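Local atomic coordinates of AvrRpt2 (Erwinia amylovora, PDB entry 6HQZ), a protein that acts as a type III effector cysteine protease of the papain-like C70 family, probably cleaving host plant proteins, and is tied to induced resistance to fire blight in Malus. Residues His7-Val11 against Ala23-Met27; Leu40-Asp45 against Ser103-Ser107; His90-Gly96 against Ala148-Ser152; Phe95-Pro100 against Phe137-Ala142; Asn116-Ile120 against Thr131-Phe137. One frame throughout, in Å; residues are numbered along the deposited sequence. Where two conformers were deposited one is given.

Contact 1: residues His7-Val11 against Ala23-Met27; sequences HVPYV and ACTRM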
# COMPACT_ATOMS: atom_id res chain seq x y z
N HIS A 7 -3.39 -7.23 -12.09
CA HIS A 7 -4.19 -8.35 -12.56
C HIS A 7 -5.04 -9.07 -11.55
O HIS A 7 -4.81 -10.19 -11.12
CB HIS A 7 -3.51 -9.34 -13.51
CG HIS A 7 -4.52 -10.02 -14.41
ND1 HIS A 7 -5.24 -9.33 -15.36
CD2 HIS A 7 -4.99 -11.29 -14.43
CE1 HIS A 7 -6.09 -10.16 -15.96
NE2 HIS A 7 -5.96 -11.35 -15.41
N VAL A 8 -6.12 -8.38 -11.28
CA VAL A 8 -7.31 -8.99 -10.78
C VAL A 8 -8.14 -9.49 -11.99
O VAL A 8 -8.44 -8.72 -12.88
CB VAL A 8 -8.03 -7.99 -9.89
CG1 VAL A 8 -9.21 -8.68 -9.26
CG2 VAL A 8 -7.05 -7.53 -8.82
N PRO A 9 -8.44 -10.79 -12.03
CA PRO A 9 -9.24 -11.32 -13.10
C PRO A 9 -10.67 -10.80 -13.03
O PRO A 9 -11.18 -10.45 -11.93
CB PRO A 9 -9.20 -12.83 -12.88
CG PRO A 9 -8.84 -13.03 -11.44
CD PRO A 9 -8.07 -11.81 -11.01
N TYR A 10 -11.28 -10.63 -14.19
CA TYR A 10 -12.64 -10.03 -14.24
C TYR A 10 -13.61 -11.20 -14.36
O TYR A 10 -13.43 -12.04 -15.24
CB TYR A 10 -12.75 -9.09 -15.45
CG TYR A 10 -14.16 -8.61 -15.55
CD1 TYR A 10 -14.68 -7.72 -14.58
CD2 TYR A 10 -15.02 -9.16 -16.47
CE1 TYR A 10 -16.02 -7.33 -14.66
CE2 TYR A 10 -16.35 -8.76 -16.54
CZ TYR A 10 -16.83 -7.85 -15.64
OH TYR A 10 -18.20 -7.53 -15.72
N VAL A 11 -14.70 -11.21 -13.56
CA VAL A 11 -15.73 -12.21 -13.65
C VAL A 11 -17.07 -11.42 -13.67
O VAL A 11 -17.23 -10.55 -12.81
CB VAL A 11 -15.69 -13.19 -12.43
CG1 VAL A 11 -16.82 -14.21 -12.50
CG2 VAL A 11 -14.31 -13.89 -12.33
N ALA A 23 -19.47 -13.57 -8.34
CA ALA A 23 -18.47 -12.97 -9.20
C ALA A 23 -17.35 -12.28 -8.41
O ALA A 23 -16.16 -12.49 -8.73
CB ALA A 23 -19.08 -12.02 -10.20
N CYS A 24 -17.71 -11.46 -7.41
CA CYS A 24 -16.73 -10.73 -6.63
C CYS A 24 -15.84 -11.70 -5.84
O CYS A 24 -14.64 -11.50 -5.78
CB CYS A 24 -17.42 -9.70 -5.69
SG CYS A 24 -18.14 -8.32 -6.63
N THR A 25 -16.41 -12.70 -5.21
CA THR A 25 -15.61 -13.61 -4.41
C THR A 25 -14.65 -14.41 -5.35
O THR A 25 -13.48 -14.54 -4.99
CB THR A 25 -16.45 -14.54 -3.53
OG1 THR A 25 -17.41 -15.20 -4.32
CG2 THR A 25 -17.11 -13.81 -2.45
N ARG A 26 -15.10 -14.77 -6.57
CA ARG A 26 -14.24 -15.40 -7.59
C ARG A 26 -13.10 -14.46 -8.05
O ARG A 26 -11.94 -14.90 -8.17
CB ARG A 26 -15.02 -15.96 -8.81
CG ARG A 26 -14.33 -17.16 -9.47
CD ARG A 26 -15.24 -18.05 -10.37
NE ARG A 26 -16.66 -17.79 -10.13
CZ ARG A 26 -17.63 -17.80 -11.04
NH1 ARG A 26 -17.39 -18.15 -12.30
NH2 ARG A 26 -18.87 -17.49 -10.65
N MET A 27 -13.40 -13.17 -8.21
CA MET A 27 -12.36 -12.19 -8.53
C MET A 27 -11.33 -12.07 -7.42
O MET A 27 -10.18 -11.76 -7.72
CB MET A 27 -12.92 -10.83 -8.90
CG MET A 27 -13.72 -10.86 -10.18
SD MET A 27 -14.18 -9.21 -10.73
CE MET A 27 -15.81 -9.03 -10.05
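Met-27 reaches out from the helix to run beneath the extended chain of Pro-9 to Val-11, and each of its atoms has a partner there. CB starts 3.5 Å from Pro-9 O. CG follows, anti to the carbonyl carbon (chi1 -65°), and comes to 3.1 Å from the same Pro-9 O, a tight approach for a carbon. SD then receives a weak hydrogen bond from Val-11 N at 3.5 Å and also makes a Met-aromatic contact with Tyr-10, 5.1 Å from the ring centroid and oblique to its plane. The turn about CG-SD (chi3 -95°) sets CE 3.5 Å from Val-11 O. Helix 19-27 packs on the sheet, as is consistent with a papain-like fold, with Cys-24 and Met-27 touching strand 104-113, and residues 7-11 lie against the C-terminal part of the helix. Val-11 points at the helix and slides past Met-27 in the opposite direction, CG2 lying 3.8 Å from Met-27 CG. Its other branch, CG1, sits over the centre of one face of the Arg-26 guanidinium, 4.0 Å from Arg-26 CZ, and also meets Ala-23 CB. Tyr-10 OH is held by Asp-123 O.

Contact 2: residues Leu40-Asp45 against Ser103-Ser107; sequences LPELYD and SWHMS
Trp-104 and Tyr-44 share a first torsion, CG anti to the carbonyl carbon (chi1 -72° and -74°), and this lays the indole against the helix while sending the phenol along the strand toward Met-106. The helix meets the indole mainly through aliphatic carbons: Tyr-44 CB stands over one face of the six-membered ring, 4.0 Å from its centroid, in a CH-pi contact. Asp-45 CB approaches the same ring obliquely, 3.6 Å from Trp-104 CZ2, and Pro-41 CA comes up to Trp-104 CD1 at the pyrrole end. At the root of the indole side chain, Leu-40 CB packs on Trp-104 CB at 3.8 Å. Leu-40 CD1 is pressed to 3.0 Å from Trp-104 O, a close fit for a methyl on a carbonyl, and CD2 reaches Met-106 SD at 4.1 Å. Met-106 CG lies at the edge of the Tyr-44 ring, near its plane and 3.4 Å from Tyr-44 OH, with the two side chains at about a right angle. Met-106 continues to Cys-20 and Cys-24 of helix 19-27. The axes of helix 40-45 and strand 104-107 pass 8.1 Å apart, and the arrangement is that of a short helix packed across a sheet strand in a papain-like protease fold.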
# COMPACT_ATOMS: atom_id res chain seq x y z
N LEU A 40 -28.99 -8.35 -1.11
CA LEU A 40 -28.08 -7.26 -0.92
C LEU A 40 -28.56 -6.15 0.03
O LEU A 40 -27.76 -5.69 0.90
CB LEU A 40 -27.75 -6.67 -2.28
CG LEU A 40 -26.90 -7.56 -3.16
CD1 LEU A 40 -26.42 -6.75 -4.37
CD2 LEU A 40 -25.68 -8.10 -2.44
N PRO A 41 -29.81 -5.66 -0.14
CA PRO A 41 -30.30 -4.65 0.83
C PRO A 41 -30.20 -5.09 2.29
O PRO A 41 -29.83 -4.29 3.14
CB PRO A 41 -31.77 -4.44 0.46
CG PRO A 41 -31.97 -5.11 -0.86
CD PRO A 41 -30.80 -5.93 -1.22
N GLU A 42 -30.46 -6.36 2.52
CA GLU A 42 -30.43 -6.89 3.89
C GLU A 42 -29.00 -7.06 4.42
O GLU A 42 -28.70 -6.87 5.62
CB GLU A 42 -31.26 -8.17 3.95
CG GLU A 42 -32.75 -7.91 3.69
CD GLU A 42 -33.14 -7.66 2.22
OE1 GLU A 42 -32.38 -8.10 1.30
OE2 GLU A 42 -34.22 -7.03 2.01
N LEU A 43 -28.11 -7.43 3.51
CA LEU A 43 -26.72 -7.58 3.80
C LEU A 43 -26.11 -6.21 4.10
O LEU A 43 -25.30 -6.11 5.00
CB LEU A 43 -25.99 -8.23 2.62
CG LEU A 43 -24.47 -8.34 2.73
CD1 LEU A 43 -24.15 -9.19 3.93
CD2 LEU A 43 -23.82 -8.87 1.47
N TYR A 44 -26.51 -5.16 3.36
CA TYR A 44 -25.77 -3.89 3.42
C TYR A 44 -26.49 -2.75 4.09
O TYR A 44 -25.85 -1.72 4.45
CB TYR A 44 -25.35 -3.46 2.01
CG TYR A 44 -24.22 -4.26 1.51
CD1 TYR A 44 -23.02 -4.33 2.18
CD2 TYR A 44 -24.35 -5.00 0.34
CE1 TYR A 44 -21.96 -5.11 1.72
CE2 TYR A 44 -23.31 -5.77 -0.12
CZ TYR A 44 -22.09 -5.84 0.54
OH TYR A 44 -21.05 -6.64 0.08
N ASP A 45 -27.78 -2.90 4.27
CA ASP A 45 -28.56 -1.81 4.81
C ASP A 45 -29.60 -2.19 5.86
O ASP A 45 -30.48 -1.39 6.13
CB ASP A 45 -29.28 -1.07 3.69
CG ASP A 45 -29.71 0.34 4.12
OD1 ASP A 45 -29.15 0.92 5.08
OD2 ASP A 45 -30.67 0.83 3.52
N SER A 103 -30.78 0.64 -5.76
CA SER A 103 -30.35 -0.73 -5.49
C SER A 103 -28.91 -0.85 -5.00
O SER A 103 -28.06 0.01 -5.21
CB SER A 103 -30.57 -1.56 -6.75
OG SER A 103 -29.79 -0.98 -7.73
N TRP A 104 -28.67 -1.94 -4.30
CA TRP A 104 -27.39 -2.23 -3.74
C TRP A 104 -26.66 -3.19 -4.71
O TRP A 104 -27.28 -4.03 -5.36
CB TRP A 104 -27.50 -2.87 -2.35
CG TRP A 104 -27.95 -1.86 -1.33
CD1 TRP A 104 -29.25 -1.52 -1.07
CD2 TRP A 104 -27.15 -1.00 -0.57
NE1 TRP A 104 -29.30 -0.52 -0.13
CE2 TRP A 104 -28.01 -0.20 0.20
CE3 TRP A 104 -25.76 -0.83 -0.44
CZ2 TRP A 104 -27.53 0.76 1.10
CZ3 TRP A 104 -25.31 0.13 0.40
CH2 TRP A 104 -26.20 0.90 1.19
N HIS A 105 -25.37 -3.04 -4.75
CA HIS A 105 -24.48 -3.81 -5.64
C HIS A 105 -23.16 -4.14 -4.96
O HIS A 105 -22.74 -3.45 -4.03
CB HIS A 105 -24.22 -2.99 -6.94
CG HIS A 105 -25.45 -2.75 -7.71
ND1 HIS A 105 -25.86 -3.59 -8.72
CD2 HIS A 105 -26.46 -1.87 -7.52
CE1 HIS A 105 -27.01 -3.17 -9.20
NE2 HIS A 105 -27.41 -2.14 -8.48
N MET A 106 -22.45 -5.13 -5.51
CA MET A 106 -21.14 -5.45 -5.07
C MET A 106 -20.18 -5.32 -6.22
O MET A 106 -20.53 -5.72 -7.34
CB MET A 106 -21.10 -6.87 -4.57
CG MET A 106 -21.76 -7.12 -3.26
SD MET A 106 -21.68 -8.88 -2.92
CE MET A 106 -19.91 -9.04 -2.70
N SER A 107 -18.99 -4.77 -5.94
CA SER A 107 -17.96 -4.56 -6.94
C SER A 107 -16.63 -4.81 -6.32
O SER A 107 -16.53 -4.96 -5.09
CB SER A 107 -18.02 -3.14 -7.48
OG SER A 107 -19.23 -2.93 -8.21

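Contact 3: residues His90-Gly96 against Ala148-Ser152; sequences HGPIMFG and AMLYS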
# COMPACT_ATOMS: atom_id res chain seq x y z
N HIS A 90 -3.87 -5.87 1.41
CA HIS A 90 -4.88 -6.92 1.42
C HIS A 90 -5.27 -7.44 0.06
O HIS A 90 -5.84 -8.51 -0.02
CB HIS A 90 -6.14 -6.36 2.10
CG HIS A 90 -5.85 -5.86 3.48
ND1 HIS A 90 -6.06 -4.54 3.85
CD2 HIS A 90 -5.29 -6.48 4.53
CE1 HIS A 90 -5.68 -4.40 5.11
NE2 HIS A 90 -5.21 -5.56 5.55
N GLY A 91 -4.93 -6.72 -1.00
CA GLY A 91 -5.22 -7.18 -2.33
C GLY A 91 -6.57 -6.63 -2.69
O GLY A 91 -7.02 -5.65 -2.07
N PRO A 92 -7.21 -7.23 -3.69
CA PRO A 92 -8.52 -6.66 -4.05
C PRO A 92 -9.60 -6.74 -2.94
O PRO A 92 -9.63 -7.68 -2.08
CB PRO A 92 -8.95 -7.48 -5.26
CG PRO A 92 -8.11 -8.69 -5.26
CD PRO A 92 -6.85 -8.42 -4.47
N ILE A 93 -10.46 -5.76 -2.96
CA ILE A 93 -11.42 -5.59 -1.87
C ILE A 93 -12.84 -5.48 -2.48
O ILE A 93 -13.12 -4.64 -3.34
CB ILE A 93 -11.15 -4.30 -1.10
CG1 ILE A 93 -9.82 -4.35 -0.40
CG2 ILE A 93 -12.25 -4.03 -0.07
CD1 ILE A 93 -9.30 -2.99 -0.00
N MET A 94 -13.71 -6.38 -2.05
CA MET A 94 -15.09 -6.32 -2.52
C MET A 94 -15.94 -5.45 -1.60
O MET A 94 -15.94 -5.65 -0.37
CB MET A 94 -15.73 -7.68 -2.70
CG MET A 94 -15.79 -8.61 -1.57
SD MET A 94 -16.47 -10.22 -2.14
CE MET A 94 -17.42 -10.61 -0.70
N PHE A 95 -16.64 -4.53 -2.24
CA PHE A 95 -17.43 -3.51 -1.54
C PHE A 95 -18.87 -3.48 -2.00
O PHE A 95 -19.23 -3.64 -3.19
CB PHE A 95 -16.79 -2.10 -1.65
CG PHE A 95 -16.81 -1.50 -3.01
CD1 PHE A 95 -15.81 -1.82 -3.90
CD2 PHE A 95 -17.73 -0.56 -3.38
CE1 PHE A 95 -15.74 -1.23 -5.14
CE2 PHE A 95 -17.66 0.06 -4.61
CZ PHE A 95 -16.68 -0.30 -5.50
N GLY A 96 -19.71 -3.21 -1.00
CA GLY A 96 -21.14 -3.01 -1.16
C GLY A 96 -21.42 -1.55 -1.28
O GLY A 96 -20.90 -0.77 -0.49
N ALA A 148 -18.81 -3.87 4.98
CA ALA A 148 -18.92 -3.10 3.77
C ALA A 148 -17.82 -3.44 2.75
O ALA A 148 -18.09 -3.39 1.55
CB ALA A 148 -18.95 -1.61 4.09
N MET A 149 -16.61 -3.79 3.24
CA MET A 149 -15.43 -3.95 2.40
C MET A 149 -14.74 -5.22 2.88
O MET A 149 -14.28 -5.25 4.04
CB MET A 149 -14.50 -2.75 2.61
CG MET A 149 -15.00 -1.46 1.88
SD MET A 149 -14.02 -0.07 2.40
CE MET A 149 -12.51 -0.40 1.59
N LEU A 150 -14.74 -6.26 2.04
CA LEU A 150 -14.20 -7.54 2.36
C LEU A 150 -12.97 -7.84 1.52
O LEU A 150 -12.87 -7.45 0.34
CB LEU A 150 -15.21 -8.66 2.18
CG LEU A 150 -16.40 -8.69 3.14
CD1 LEU A 150 -17.32 -9.85 2.78
CD2 LEU A 150 -16.00 -8.82 4.60
N TYR A 151 -12.05 -8.57 2.13
CA TYR A 151 -10.83 -8.99 1.43
C TYR A 151 -10.45 -10.40 1.76
O TYR A 151 -10.97 -10.97 2.76
CB TYR A 151 -9.69 -8.00 1.72
CG TYR A 151 -9.20 -7.95 3.17
CD1 TYR A 151 -8.18 -8.80 3.62
CD2 TYR A 151 -9.73 -7.00 4.07
CE1 TYR A 151 -7.74 -8.75 4.95
CE2 TYR A 151 -9.28 -6.93 5.37
CZ TYR A 151 -8.32 -7.81 5.80
OH TYR A 151 -7.93 -7.68 7.07
N SER A 152 -9.50 -10.95 0.97
CA SER A 152 -9.02 -12.30 1.11
C SER A 152 -7.94 -12.41 2.18
O SER A 152 -6.99 -11.67 2.16
CB SER A 152 -8.39 -12.87 -0.18
OG SER A 152 -8.13 -14.28 0.01
O HOH W 1 -7.99 -9.45 -1.30
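Strands 93-96 and 149-152 are antiparallel neighbours in the central sheet, joined across the contact by a short ladder. Met-94 and Leu-150 form the hydrogen-bonded pair, both bonds measuring 2.8 Å: Met-94 N to Leu-150 O and Leu-150 N to Met-94 O, the second nearly straight. Gly-96 N extends the ladder to Ala-148 O at 3.0 Å. On one face Met-94 CE meets Leu-150 CD1 at 3.6 Å, and Met-94 carries this face on to Cys-24 and Thr-25 of helix 19-27. On the other, Ile-93 CG2 packs on Met-149 CB, and both residues touch helix 80-90, so the sheet of this papain-like domain has a helix against each face here. At the end of helix 80-90, His-90 and Tyr-151 stack face to face, centroids 4.0 Å apart and planes tilted by 27°. His-90 CG lies over the middle of the phenol ring, while His-90 CB adds a CH-pi contact to the same face. Gly-91, with positive phi, turns the chain out of the helix toward the strand. Beside Gly-91 a water donates to His-90 O at 2.7 Å and accepts from Ser-152 N at 3.1 Å.

Contact 4: residues Phe95-Pro100 against Phe137-Ala142; sequences FGWQTP and FNQRLA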
# COMPACT_ATOMS: atom_id res chain seq x y z
N PHE A 95 -16.64 -4.53 -2.24
CA PHE A 95 -17.43 -3.51 -1.54
C PHE A 95 -18.87 -3.48 -2.00
O PHE A 95 -19.23 -3.64 -3.19
CB PHE A 95 -16.79 -2.10 -1.65
CG PHE A 95 -16.81 -1.50 -3.01
CD1 PHE A 95 -15.81 -1.82 -3.90
CD2 PHE A 95 -17.73 -0.56 -3.38
CE1 PHE A 95 -15.74 -1.23 -5.14
CE2 PHE A 95 -17.66 0.06 -4.61
CZ PHE A 95 -16.68 -0.30 -5.50
N GLY A 96 -19.71 -3.21 -1.00
CA GLY A 96 -21.14 -3.01 -1.16
C GLY A 96 -21.42 -1.55 -1.28
O GLY A 96 -20.90 -0.77 -0.49
N TRP A 97 -22.27 -1.16 -2.24
CA TRP A 97 -22.60 0.25 -2.45
C TRP A 97 -23.94 0.45 -3.05
O TRP A 97 -24.50 -0.45 -3.65
CB TRP A 97 -21.54 0.95 -3.30
CG TRP A 97 -21.42 0.45 -4.70
CD1 TRP A 97 -20.88 -0.74 -5.13
CD2 TRP A 97 -21.79 1.17 -5.90
NE1 TRP A 97 -20.89 -0.78 -6.50
CE2 TRP A 97 -21.39 0.39 -6.99
CE3 TRP A 97 -22.34 2.43 -6.14
CZ2 TRP A 97 -21.59 0.78 -8.28
CZ3 TRP A 97 -22.50 2.86 -7.45
CH2 TRP A 97 -22.15 2.02 -8.51
N GLN A 98 -24.49 1.63 -2.84
CA GLN A 98 -25.83 1.89 -3.25
C GLN A 98 -25.84 2.82 -4.48
O GLN A 98 -25.25 3.90 -4.45
CB GLN A 98 -26.67 2.47 -2.10
CG GLN A 98 -28.15 2.58 -2.42
CD GLN A 98 -28.99 3.13 -1.27
OE1 GLN A 98 -28.51 3.89 -0.46
NE2 GLN A 98 -30.25 2.71 -1.21
N THR A 99 -26.60 2.44 -5.50
CA THR A 99 -26.58 3.23 -6.70
C THR A 99 -27.55 4.38 -6.60
O THR A 99 -28.50 4.37 -5.78
CB THR A 99 -26.88 2.38 -7.96
OG1 THR A 99 -28.17 1.77 -7.85
CG2 THR A 99 -25.84 1.34 -8.16
N PRO A 100 -27.37 5.37 -7.48
CA PRO A 100 -28.34 6.39 -7.54
C PRO A 100 -29.76 5.89 -7.69
O PRO A 100 -30.64 6.37 -7.04
CB PRO A 100 -27.95 7.15 -8.83
CG PRO A 100 -26.46 7.07 -8.82
CD PRO A 100 -26.18 5.69 -8.31
N PHE A 137 -17.77 7.00 -4.16
CA PHE A 137 -17.50 5.87 -3.36
C PHE A 137 -17.77 6.12 -1.88
O PHE A 137 -18.46 5.35 -1.20
CB PHE A 137 -16.08 5.40 -3.60
CG PHE A 137 -15.67 4.31 -2.68
CD1 PHE A 137 -15.99 3.01 -2.98
CD2 PHE A 137 -14.92 4.62 -1.54
CE1 PHE A 137 -15.56 2.01 -2.10
CE2 PHE A 137 -14.56 3.65 -0.66
CZ PHE A 137 -14.82 2.35 -0.97
N ASN A 138 -17.25 7.24 -1.39
CA ASN A 138 -17.53 7.59 -0.02
C ASN A 138 -19.02 7.86 0.28
O ASN A 138 -19.54 7.57 1.38
CB ASN A 138 -16.68 8.81 0.41
CG ASN A 138 -15.24 8.45 0.63
OD1 ASN A 138 -14.93 7.44 1.29
ND2 ASN A 138 -14.32 9.33 0.16
N GLN A 139 -19.69 8.46 -0.66
CA GLN A 139 -21.13 8.74 -0.46
C GLN A 139 -21.96 7.47 -0.44
O GLN A 139 -22.94 7.41 0.30
CB GLN A 139 -21.66 9.58 -1.59
CG GLN A 139 -23.16 9.87 -1.46
CD GLN A 139 -23.65 10.60 -2.71
OE1 GLN A 139 -22.84 11.20 -3.44
NE2 GLN A 139 -24.96 10.56 -2.96
N ARG A 140 -21.54 6.49 -1.22
CA ARG A 140 -22.42 5.34 -1.53
C ARG A 140 -22.02 4.04 -0.92
O ARG A 140 -22.79 3.11 -0.95
CB ARG A 140 -22.51 5.19 -3.05
CG ARG A 140 -23.05 6.44 -3.70
CD ARG A 140 -23.20 6.31 -5.19
NE ARG A 140 -23.96 7.46 -5.67
CZ ARG A 140 -25.27 7.61 -5.47
NH1 ARG A 140 -25.99 6.64 -4.86
NH2 ARG A 140 -25.87 8.72 -5.87
N LEU A 141 -20.85 3.98 -0.29
CA LEU A 141 -20.41 2.79 0.39
C LEU A 141 -21.37 2.40 1.50
O LEU A 141 -22.04 3.28 2.11
CB LEU A 141 -19.01 3.00 1.03
CG LEU A 141 -18.37 1.81 1.70
CD1 LEU A 141 -18.02 0.66 0.76
CD2 LEU A 141 -17.10 2.28 2.40
N ALA A 142 -21.49 1.10 1.72
CA ALA A 142 -22.36 0.58 2.78
C ALA A 142 -21.86 0.82 4.23
O ALA A 142 -21.75 -0.10 4.97
CB ALA A 142 -22.59 -0.90 2.56
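Trp-97 and Leu-141 form a single bridge that joins the end of strand 93-98 to the residues just after helix 134-140, and hydrogen bonds flank it. Ala-142 N donates to Gly-96 O at 3.0 Å, and Gln-98 N to Arg-140 O at 2.9 Å. Arg-140 adds a third bond with its side chain, NH1 reaching Gln-98 O at 2.9 Å in the guanidinium plane though above that of the carbonyl. With its chain extended from CG to NE, Arg-140 runs past Gln-98 O on the way, its CB, CG and CD each close to that oxygen.

Flat groups are covered next. Pro-100 CD lies 3.5 Å above the centre of one guanidinium face, and Gln-139 NE2 is over the opposite face, which together with the bond to Gln-98 O should fix the rotation of the group. Farther along, Phe-137 turns its edge to the face of Phe-95 in a T-shaped pair, centroids 5.1 Å apart and planes at 76°.

Apolar contacts fill the rest. Leu-141, its CG anti to the backbone N (chi1 -176°), sends CD1 to Phe-95 CB at 3.9 Å, and Trp-97 offers its ring edge to Arg-140 CD. The end of helix 134-140 is thus fastened to strand 93-98, with Leu-141 touching Met-149 of strand 149-152 and Phe-137 touching Ile-119 of strand 118-123.

Contact 5: residues Asn116-Ile120 against Thr131-Phe137; sequences NDAII and TMPLDSF
Strands 118-120 and 131-133 run antiparallel as a hairpin, with Ile-119 and Met-132 as the hydrogen-bonded pair: Ile-119 N to Met-132 O at 2.9 Å and Met-132 N to Ile-119 O at 3.1 Å. The ladder is carried into the following helix by Leu-134 N, which donates almost straight to Asp-117 O at 2.8 Å. Asp-117 and Ala-118 both face Asp-113 in a G1 beta bulge, Asp-117 being in a left-handed helical conformation. Ile-119 does most of the packing. Its CG1 lies between the backbone N and the carbonyl carbon (chi1 61°), 3.7 Å from Met-132 CG, the two side chains running alongside each other. From there CD1 reaches Phe-137 CD1 at 3.6 Å, coming obliquely to the ring, while the CG2 branch turns to Leu-134 CD1. On the other face Thr-131 CG2 lies alongside Ile-120 CG1. Asp-117 OD1 is 3.2 Å from Leu-134 CD2, and a water 2.9 Å from Asp-117 OD2 also accepts from Asp-135 N, in the first turn of helix 134-140. The contact thus has an apolar and a polar side: hydrocarbon groups of Ile-119, Leu-134 and Phe-137 meet toward helix 80-90, whereas the carboxylate of Asp-117 probably gains some electrostatic stabilisation from the nearby N-terminal end of the helix.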
# COMPACT_ATOMS: atom_id res chain seq x y z
N ASN A 116 -7.06 11.91 -10.99
CA ASN A 116 -8.46 12.15 -11.23
C ASN A 116 -9.32 11.89 -9.99
O ASN A 116 -10.52 11.95 -10.10
CB ASN A 116 -8.94 11.27 -12.39
CG ASN A 116 -8.38 11.73 -13.72
OD1 ASN A 116 -8.48 12.92 -14.05
ND2 ASN A 116 -7.80 10.80 -14.50
N ASP A 117 -8.72 11.59 -8.84
CA ASP A 117 -9.44 11.36 -7.58
C ASP A 117 -10.62 10.37 -7.75
O ASP A 117 -11.79 10.68 -7.47
CB ASP A 117 -9.88 12.71 -6.97
CG ASP A 117 -10.25 12.61 -5.53
OD1 ASP A 117 -9.54 11.95 -4.72
OD2 ASP A 117 -11.29 13.20 -5.18
N ALA A 118 -10.25 9.18 -8.21
CA ALA A 118 -11.20 8.12 -8.56
C ALA A 118 -10.70 6.75 -8.14
O ALA A 118 -9.50 6.51 -8.04
CB ALA A 118 -11.47 8.15 -10.06
N ILE A 119 -11.64 5.83 -7.92
CA ILE A 119 -11.33 4.46 -7.64
C ILE A 119 -11.49 3.67 -8.90
O ILE A 119 -12.25 4.05 -9.77
CB ILE A 119 -12.22 3.85 -6.56
CG1 ILE A 119 -13.70 3.86 -6.98
CG2 ILE A 119 -12.05 4.69 -5.30
CD1 ILE A 119 -14.46 2.78 -6.25
N ILE A 120 -10.76 2.56 -8.97
CA ILE A 120 -10.77 1.70 -10.10
C ILE A 120 -11.37 0.37 -9.63
O ILE A 120 -10.91 -0.19 -8.67
CB ILE A 120 -9.35 1.42 -10.66
CG1 ILE A 120 -8.61 2.77 -10.88
CG2 ILE A 120 -9.45 0.65 -11.92
CD1 ILE A 120 -7.16 2.63 -11.24
N THR A 131 -13.95 3.28 -13.52
CA THR A 131 -13.65 4.14 -12.37
C THR A 131 -14.90 4.89 -11.97
O THR A 131 -15.73 5.15 -12.80
CB THR A 131 -12.54 5.20 -12.65
OG1 THR A 131 -13.02 6.28 -13.48
CG2 THR A 131 -11.34 4.56 -13.32
N MET A 132 -14.94 5.32 -10.73
CA MET A 132 -15.89 6.30 -10.27
C MET A 132 -15.19 7.31 -9.39
O MET A 132 -14.20 6.97 -8.75
CB MET A 132 -17.09 5.65 -9.50
CG MET A 132 -16.94 5.30 -8.07
SD MET A 132 -18.33 4.71 -7.04
CE MET A 132 -18.60 3.10 -7.75
N PRO A 133 -15.79 8.49 -9.24
CA PRO A 133 -15.15 9.43 -8.35
C PRO A 133 -15.04 8.91 -6.93
O PRO A 133 -15.96 8.26 -6.39
CB PRO A 133 -16.07 10.65 -8.38
CG PRO A 133 -16.82 10.51 -9.67
CD PRO A 133 -17.02 9.05 -9.80
N LEU A 134 -13.95 9.26 -6.28
CA LEU A 134 -13.78 8.94 -4.88
C LEU A 134 -14.90 9.50 -4.06
O LEU A 134 -15.35 8.83 -3.11
CB LEU A 134 -12.44 9.49 -4.40
CG LEU A 134 -12.10 9.24 -2.96
CD1 LEU A 134 -12.25 7.76 -2.64
CD2 LEU A 134 -10.70 9.77 -2.65
N ASP A 135 -15.36 10.74 -4.38
CA ASP A 135 -16.48 11.33 -3.63
C ASP A 135 -17.70 10.38 -3.69
O ASP A 135 -18.41 10.23 -2.70
CB ASP A 135 -16.86 12.74 -4.13
CG ASP A 135 -18.07 13.37 -3.36
OD1 ASP A 135 -17.91 13.94 -2.26
OD2 ASP A 135 -19.19 13.33 -3.90
N SER A 136 -17.96 9.80 -4.85
CA SER A 136 -19.09 8.84 -5.01
C SER A 136 -18.95 7.58 -4.19
O SER A 136 -19.89 7.14 -3.56
CB SER A 136 -19.27 8.47 -6.48
OG SER A 136 -19.74 9.59 -7.17
N PHE A 137 -17.77 7.00 -4.16
CA PHE A 137 -17.50 5.87 -3.36
C PHE A 137 -17.77 6.12 -1.88
O PHE A 137 -18.46 5.35 -1.20
CB PHE A 137 -16.08 5.40 -3.60
CG PHE A 137 -15.67 4.31 -2.68
CD1 PHE A 137 -15.99 3.01 -2.98
CD2 PHE A 137 -14.92 4.62 -1.54
CE1 PHE A 137 -15.56 2.01 -2.10
CE2 PHE A 137 -14.56 3.65 -0.66
CZ PHE A 137 -14.82 2.35 -0.97
O HOH W 2 -13.90 12.55 -6.21

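From the N terminus, contact 1 closes first, folding residues 7-11 back onto helix 19-27 before any other contact opens. Contact 2 opens next at helix 40-45 and closes on strand 104-113; contacts 3 and 4 open inside that loop, on strand 93-98, and close beyond it, so both cross contact 2. Contact 5, which pairs strands 118-123 and 130-133 of a hairpin and runs on into helix 134-140, falls within the span of contact 4, which in turn lies within that of contact 3, completed by strand 149-152. Contacts 3 and 4 share Phe-95 and Gly-96, and contacts 4 and 5 share Phe-137. Contacts 2 to 5 reach one antiparallel sheet, to which Cys-24 joins contact 1 by touching Met-94 and Met-106.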